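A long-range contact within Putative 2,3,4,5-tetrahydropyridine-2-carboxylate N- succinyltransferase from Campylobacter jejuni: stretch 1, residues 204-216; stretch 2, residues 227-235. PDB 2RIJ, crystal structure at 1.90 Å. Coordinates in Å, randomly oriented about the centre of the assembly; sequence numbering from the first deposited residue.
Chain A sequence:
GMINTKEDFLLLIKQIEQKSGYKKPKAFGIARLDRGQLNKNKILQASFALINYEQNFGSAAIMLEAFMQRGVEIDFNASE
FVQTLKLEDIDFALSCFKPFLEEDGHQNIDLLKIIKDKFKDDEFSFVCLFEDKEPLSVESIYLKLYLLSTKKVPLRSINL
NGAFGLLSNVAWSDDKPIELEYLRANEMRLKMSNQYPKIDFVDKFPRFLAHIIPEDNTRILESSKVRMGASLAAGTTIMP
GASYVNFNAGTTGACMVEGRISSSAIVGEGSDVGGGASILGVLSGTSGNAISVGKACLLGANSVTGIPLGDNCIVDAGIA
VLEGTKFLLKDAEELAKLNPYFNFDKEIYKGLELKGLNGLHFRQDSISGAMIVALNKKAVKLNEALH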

# COMPACT_ATOMS: atom_id res chain seq x y z
N LYS A 204 -39.56 -26.19 -7.77
CA LYS A 204 -39.84 -26.85 -9.05
C LYS A 204 -39.03 -28.13 -9.30
O LYS A 204 -39.41 -28.92 -10.17
N PHE A 205 -37.91 -28.30 -8.60
CA PHE A 205 -37.02 -29.44 -8.79
C PHE A 205 -37.00 -30.30 -7.51
O PHE A 205 -37.00 -29.75 -6.41
N PRO A 206 -36.86 -31.63 -7.67
CA PRO A 206 -36.60 -32.55 -6.56
C PRO A 206 -35.10 -32.67 -6.27
O PRO A 206 -34.26 -32.03 -6.93
N ARG A 207 -34.79 -33.43 -5.23
CA ARG A 207 -33.44 -33.66 -4.84
C ARG A 207 -32.92 -34.92 -5.55
O ARG A 207 -33.67 -35.86 -5.84
N PHE A 208 -31.62 -34.93 -5.74
CA PHE A 208 -30.86 -36.08 -6.30
C PHE A 208 -31.15 -37.40 -5.63
O PHE A 208 -31.42 -38.38 -6.31
N LEU A 209 -31.16 -37.43 -4.29
CA LEU A 209 -31.32 -38.69 -3.58
C LEU A 209 -32.76 -39.23 -3.63
O LEU A 209 -33.00 -40.36 -3.26
N ALA A 210 -33.71 -38.43 -4.14
CA ALA A 210 -35.05 -38.96 -4.35
C ALA A 210 -35.02 -39.89 -5.59
O ALA A 210 -35.99 -40.64 -5.82
N HIS A 211 -33.94 -39.84 -6.35
CA HIS A 211 -33.89 -40.52 -7.68
C HIS A 211 -32.66 -41.40 -7.97
O HIS A 211 -32.78 -42.34 -8.76
N ILE A 212 -31.50 -41.07 -7.40
CA ILE A 212 -30.23 -41.67 -7.80
C ILE A 212 -29.60 -42.32 -6.59
O ILE A 212 -29.64 -41.78 -5.49
N ILE A 213 -29.00 -43.48 -6.82
CA ILE A 213 -28.29 -44.23 -5.81
C ILE A 213 -26.81 -44.00 -6.05
O ILE A 213 -26.29 -44.43 -7.08
N PRO A 214 -26.13 -43.34 -5.10
CA PRO A 214 -24.69 -43.11 -5.29
C PRO A 214 -23.90 -44.42 -5.38
O PRO A 214 -24.38 -45.46 -4.93
N GLU A 215 -22.71 -44.33 -5.93
CA GLU A 215 -21.72 -45.43 -5.92
C GLU A 215 -21.35 -45.68 -4.48
O GLU A 215 -21.58 -44.84 -3.58
N ASP A 216 -20.76 -46.84 -4.21
CA ASP A 216 -20.44 -47.18 -2.83
C ASP A 216 -19.41 -46.26 -2.17
O ASP A 216 -19.36 -46.20 -0.92
N ARG A 227 -29.11 -31.02 -5.78
CA ARG A 227 -30.30 -30.98 -6.59
C ARG A 227 -30.30 -32.09 -7.65
O ARG A 227 -29.25 -32.52 -8.15
N MSE A 228 -31.50 -32.57 -7.97
CA MSE A 228 -31.65 -33.46 -9.14
C MSE A 228 -31.11 -32.79 -10.42
O MSE A 228 -31.30 -31.60 -10.64
N GLY A 229 -30.39 -33.56 -11.25
CA GLY A 229 -29.62 -33.05 -12.35
C GLY A 229 -28.12 -32.79 -12.08
O GLY A 229 -27.40 -32.49 -13.00
N ALA A 230 -27.70 -32.82 -10.81
CA ALA A 230 -26.30 -32.78 -10.44
C ALA A 230 -25.62 -34.07 -10.94
O ALA A 230 -26.25 -35.13 -11.06
N SER A 231 -24.33 -33.95 -11.21
CA SER A 231 -23.52 -35.07 -11.65
C SER A 231 -22.28 -35.20 -10.77
O SER A 231 -21.41 -34.33 -10.77
N LEU A 232 -22.24 -36.25 -9.97
CA LEU A 232 -21.14 -36.50 -9.04
C LEU A 232 -20.33 -37.72 -9.46
O LEU A 232 -20.84 -38.83 -9.47
N ALA A 233 -19.07 -37.52 -9.82
CA ALA A 233 -18.17 -38.63 -10.16
C ALA A 233 -17.99 -39.50 -8.94
O ALA A 233 -18.03 -39.01 -7.80
N ALA A 234 -17.82 -40.80 -9.19
CA ALA A 234 -17.60 -41.81 -8.14
C ALA A 234 -16.47 -41.35 -7.21
O ALA A 234 -15.42 -40.88 -7.67
N GLY A 235 -16.72 -41.44 -5.91
CA GLY A 235 -15.72 -41.07 -4.96
C GLY A 235 -15.90 -39.66 -4.43
O GLY A 235 -15.19 -39.26 -3.54

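Where do the two backbones meet? At one direct hydrogen bond: Met228 N donates to Pro206 O at 3.0 Å, close to straight at 160°, within a lone bridge that pairs Arg207 with Arg227. Stretch 1 enters a short 3-10 segment at Phe208, and stretch 2 makes a type II turn from Arg227 to Ala230, closed by Ala230 N to Arg227 O at 3.1 Å. Gly229 sits in that turn with a positive phi, where a CB would be jammed against the carbonyl oxygen of Met228. Phe208 N and Met228 N approach to 3.2 Å, but both are donors, so this is mere proximity.

Which apolar side chains fill the space between the stretches? Met228, a selenomethionine, gives up more area than any other residue here. With chi1 t, chi2 p and chi3 t, its CA-to-CB bond runs sideways and the chain lies along stretch 1: its CB rests 3.8 Å from Pro206 CG, its SE lies 4.0 Å from Ile212 CG1, and its CE reaches 3.7 Å from His211 CB. Ile212 (m, m) and His211 (chi1 m) both point toward stretch 2 and meet it. Phe208, chi1 t, also leaves its backbone sideways and carries its ring toward Ala230 and Leu232. Phe208 CD2 lies 4.3 Å from Ala230 CB, and Phe208 CZ just touches Leu232 CD1 at 4.5 Å; Leu232, chi1 m and chi2 t, points toward stretch 1.

How do the aromatic rings meet charge, selenium and carbonyl oxygen? Phe205, chi1 m, points toward stretch 2, whereas Arg227 starts away from stretch 1 and its extended chain, t at chi2 and chi3, brings the guanidinium back. One face of that group covers Phe205 CD1, and Arg227 CZ stands 4.4 Å from the centroid of the Phe205 ring, an off-centre cation-pi contact; Arg227 NE also comes within 3.6 Å of Phe205 CB. The SE of Met228 is 4.7 Å from the centroid of the His211 ring, an oblique approach. Phe208 instead offers its ring edge to oxygen, with Phe208 CE2 3.5 Å from Ala230 O. Met228 O, 4.1 Å from Phe205 CD2, is buried by the contact without a polar partner.

Where does water take part? It does so at the far end, where Glu215 points toward stretch 2 with chi1 m and chi2 off-well at 91°. Its OE1 is 4.1 Å from Leu232 O, and both are acceptors; water 1 lies 2.9 Å from Glu215 OE1 and 3.4 Å from Leu232 O, the latter a weak contact, and with more acceptors in reach than protons, it need not serve both at once. Nearby, Ala234 CB packs 3.8 Å from Glu215 CD, so the carboxylate end is also met by a methyl group, while Glu215 OE2 is bonded elsewhere in the structure.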

# COMPACT_ATOMS: atom_id res chain seq x y z
CB LYS A 204 -39.61 -25.87 -10.22
CG LYS A 204 -40.66 -24.75 -10.31
CD LYS A 204 -40.31 -23.74 -11.37
CE LYS A 204 -41.52 -22.82 -11.68
NZ LYS A 204 -41.30 -21.97 -12.84
CB PHE A 205 -35.58 -28.99 -9.01
CG PHE A 205 -35.30 -28.42 -10.37
CD1 PHE A 205 -35.78 -27.16 -10.71
CD2 PHE A 205 -34.51 -29.10 -11.28
CE1 PHE A 205 -35.54 -26.61 -11.98
CE2 PHE A 205 -34.26 -28.55 -12.56
CZ PHE A 205 -34.82 -27.32 -12.90
CB PRO A 206 -37.16 -33.86 -7.10
CG PRO A 206 -36.86 -33.80 -8.52
CD PRO A 206 -36.94 -32.38 -8.95
CB ARG A 207 -33.35 -33.78 -3.33
CG ARG A 207 -33.67 -32.40 -2.66
CD ARG A 207 -34.16 -32.48 -1.33
NE ARG A 207 -34.37 -31.15 -0.77
CZ ARG A 207 -34.64 -30.96 0.50
NH1 ARG A 207 -34.73 -32.00 1.29
NH2 ARG A 207 -34.78 -29.76 0.97
CB PHE A 208 -29.36 -35.69 -6.22
CG PHE A 208 -28.37 -36.67 -6.72
CD1 PHE A 208 -27.90 -37.68 -5.87
CD2 PHE A 208 -27.75 -36.50 -7.97
CE1 PHE A 208 -26.88 -38.54 -6.28
CE2 PHE A 208 -26.73 -37.35 -8.38
CZ PHE A 208 -26.32 -38.40 -7.53
CB LEU A 209 -30.75 -38.59 -2.14
CG LEU A 209 -29.22 -38.57 -2.04
CD1 LEU A 209 -28.85 -38.25 -0.56
CD2 LEU A 209 -28.57 -39.89 -2.53
CB ALA A 210 -36.11 -37.82 -4.51
CB HIS A 211 -34.01 -39.48 -8.80
CG HIS A 211 -35.32 -38.77 -8.80
ND1 HIS A 211 -36.43 -39.27 -9.44
CD2 HIS A 211 -35.70 -37.63 -8.19
CE1 HIS A 211 -37.45 -38.46 -9.21
NE2 HIS A 211 -37.05 -37.47 -8.44
CB ILE A 212 -29.28 -40.55 -8.34
CG1 ILE A 212 -30.02 -39.74 -9.43
CG2 ILE A 212 -27.87 -41.12 -8.81
CD1 ILE A 212 -30.26 -40.44 -10.76
CB ILE A 213 -28.62 -45.73 -5.88
CG1 ILE A 213 -30.13 -45.97 -5.72
CG2 ILE A 213 -27.81 -46.55 -4.80
CD1 ILE A 213 -30.63 -47.39 -6.11
CB PRO A 214 -24.29 -42.40 -4.00
CG PRO A 214 -25.49 -41.71 -3.55
CD PRO A 214 -26.59 -42.69 -3.85
CB GLU A 215 -20.47 -45.03 -6.69
CG GLU A 215 -20.70 -44.79 -8.18
CD GLU A 215 -21.05 -43.34 -8.53
OE1 GLU A 215 -21.29 -42.50 -7.62
OE2 GLU A 215 -21.08 -43.05 -9.74
CB ASP A 216 -19.87 -48.61 -2.72
CG ASP A 216 -20.91 -49.70 -2.89
OD1 ASP A 216 -22.12 -49.48 -2.71
OD2 ASP A 216 -20.47 -50.82 -3.20
CB ARG A 227 -30.41 -29.61 -7.22
CG ARG A 227 -31.83 -29.08 -7.37
CD ARG A 227 -31.71 -27.69 -7.93
NE ARG A 227 -32.94 -26.92 -7.83
CZ ARG A 227 -33.09 -25.71 -8.31
NH1 ARG A 227 -32.09 -25.14 -8.93
NH2 ARG A 227 -34.23 -25.05 -8.18
CB MSE A 228 -33.12 -33.90 -9.27
CG MSE A 228 -33.39 -34.92 -10.37
SE MSE A 228 -32.25 -36.48 -10.21
CE MSE A 228 -33.03 -37.46 -11.74
CB ALA A 230 -26.12 -32.59 -8.88
CB SER A 231 -23.14 -34.88 -13.11
OG SER A 231 -22.36 -35.95 -13.58
CB LEU A 232 -21.70 -36.69 -7.65
CG LEU A 232 -22.69 -35.63 -7.11
CD1 LEU A 232 -23.03 -36.01 -5.65
CD2 LEU A 232 -22.12 -34.17 -7.24
CB ALA A 233 -16.81 -38.13 -10.71
CB ALA A 234 -17.30 -43.23 -8.77
O HOH W 1 -23.46 -40.69 -8.36